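Local coordinates for bubble protein (Penicillium brevicompactum, PDB 1UOY), which may act as a toxin of the fungal exudate and may recognise a molecule, or part of one, with a negatively charged surface potential, at residues A20-D24 with R25-G29. Numbering follows the deposited sequence.
Sequences AGNGD and RHFCG
The backbone oxygen Asn22 O is gripped twice by Arg25, from opposite faces of the Asn22 carbonyl plane, and closes a type II' beta turn that runs from Asn22 to Arg25. The turn bond comes from Arg25 N (3.1 Å to Asn22 O) and is nearly straight at 164°. On the other face Arg25 NH1 stands above the carbonyl plane, 3.0 Å from Asn22 O. Arg25 NH1 also donates to Gly21 O at 2.9 Å, more bent at 131°, and both oxygens lie at the edge of the guanidinium, near its plane. With CG anti to its own carbonyl carbon (chi1 -76°) and the chain extended as far as NE, the arginine runs back alongside Asn22 O, so that NH1 bonds to the carbonyls of the last two residues of the 3-10 segment 20-22. Gly23, at positive phi, occupies the first corner of the turn. One water donates to both Gly23 O and Arg25 O, bridging two carbonyls of the turn, which leads into strand 26-28, an outer strand of the three-stranded antiparallel sheet. Further on, His26 NE2 is hydrogen-bonded to Glu37 and Phe27 makes a cation-pi contact with Arg12. Asn22 ND2 bonds to Lys19 O, while Asn22 OD1 lies 4.0 Å from Phe27 CE2, amide and ring planes almost perpendicular.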
loop_
_atom_site.group_PDB
_atom_site.type_symbol
_atom_site.label_atom_id
_atom_site.label_comp_id
_atom_site.label_asym_id
_atom_site.label_seq_id
_atom_site.Cartn_x
_atom_site.Cartn_y
_atom_site.Cartn_z
ATOM N N ALA A 20 -13.791 -1.285 1.183
ATOM C CA ALA A 20 -14.045 -1.627 -0.207
ATOM C C ALA A 20 -13.963 -0.423 -1.174
ATOM O O ALA A 20 -13.607 -0.608 -2.354
ATOM C CB ALA A 20 -15.402 -2.299 -0.315
ATOM N N GLY A 21 -14.280 0.776 -0.683
ATOM C CA GLY A 21 -14.213 1.993 -1.493
ATOM C C GLY A 21 -12.823 2.312 -2.018
ATOM O O GLY A 21 -12.678 3.159 -2.882
ATOM N N ASN A 22 -11.792 1.661 -1.487
ATOM C CA ASN A 22 -10.457 1.864 -2.015
ATOM C C ASN A 22 -10.398 1.460 -3.488
ATOM O O ASN A 22 -9.540 1.979 -4.230
ATOM C CB ASN A 22 -9.437 1.027 -1.219
ATOM C CG ASN A 22 -9.033 1.705 0.054
ATOM O OD1 ASN A 22 -8.321 2.696 0.019
ATOM N ND2 ASN A 22 -9.465 1.175 1.197
ATOM N N GLY A 23 -11.300 0.582 -3.916
ATOM C CA GLY A 23 -11.263 0.169 -5.308
ATOM C C GLY A 23 -9.893 -0.397 -5.642
ATOM O O GLY A 23 -9.299 -1.140 -4.816
ATOM N N ASP A 24 -9.374 -0.067 -6.835
ATOM C CA ASP A 24 -8.096 -0.611 -7.229
ATOM C C ASP A 24 -6.941 0.315 -7.001
ATOM O O ASP A 24 -5.908 0.168 -7.626
ATOM C CB ASP A 24 -8.146 -1.089 -8.685
ATOM C CG ASP A 24 -8.447 0.007 -9.685
ATOM O OD1 ASP A 24 -8.349 1.216 -9.376
ATOM O OD2 ASP A 24 -8.754 -0.361 -10.852
ATOM N N ARG A 25 -7.097 1.252 -6.061
ATOM C CA ARG A 25 -5.957 2.142 -5.749
ATOM C C ARG A 25 -4.754 1.322 -5.308
ATOM O O ARG A 25 -4.864 0.328 -4.564
ATOM C CB ARG A 25 -6.317 3.067 -4.580
ATOM C CG ARG A 25 -7.249 4.216 -4.944
ATOM C CD ARG A 25 -7.494 5.005 -3.666
ATOM N NE ARG A 25 -8.442 6.133 -3.737
ATOM C CZ ARG A 25 -9.757 6.008 -3.629
ATOM N NH1 ARG A 25 -10.364 4.827 -3.591
ATOM N NH2 ARG A 25 -10.491 7.092 -3.323
ATOM N N HIS A 26 -3.583 1.800 -5.723
ATOM C CA HIS A 26 -2.325 1.170 -5.324
ATOM C C HIS A 26 -1.579 2.075 -4.374
ATOM O O HIS A 26 -1.387 3.266 -4.629
ATOM C CB HIS A 26 -1.481 0.937 -6.573
ATOM C CG HIS A 26 -1.922 -0.247 -7.333
ATOM N ND1 HIS A 26 -1.250 -0.694 -8.447
ATOM C CD2 HIS A 26 -2.944 -1.097 -7.125
ATOM C CE1 HIS A 26 -1.854 -1.786 -8.894
ATOM N NE2 HIS A 26 -2.886 -2.044 -8.114
ATOM N N PHE A 27 -1.192 1.487 -3.255
ATOM C CA PHE A 27 -0.411 2.157 -2.215
ATOM C C PHE A 27 0.891 1.402 -1.982
ATOM O O PHE A 27 1.098 0.344 -2.579
ATOM C CB PHE A 27 -1.212 2.228 -0.894
ATOM C CG PHE A 27 -2.342 3.232 -0.950
ATOM C CD1 PHE A 27 -2.097 4.572 -0.685
ATOM C CD2 PHE A 27 -3.617 2.843 -1.280
ATOM C CE1 PHE A 27 -3.150 5.515 -0.737
ATOM C CE2 PHE A 27 -4.679 3.769 -1.341
ATOM C CZ PHE A 27 -4.453 5.095 -1.070
ATOM N N CYS A 28 1.779 1.963 -1.165
ATOM C CA CYS A 28 3.021 1.291 -0.820
ATOM C C CYS A 28 2.889 0.628 0.523
ATOM O O CYS A 28 2.211 1.163 1.411
ATOM C CB CYS A 28 4.144 2.298 -0.707
ATOM S SG CYS A 28 4.574 3.062 -2.281
ATOM N N GLY A 29 3.529 -0.541 0.700
ATOM C CA GLY A 29 3.572 -1.151 2.019
ATOM C C GLY A 29 4.479 -0.319 2.915
ATOM O O GLY A 29 5.160 0.624 2.486
HETATM O O HOH W 1 -7.071 -0.598 -3.296
#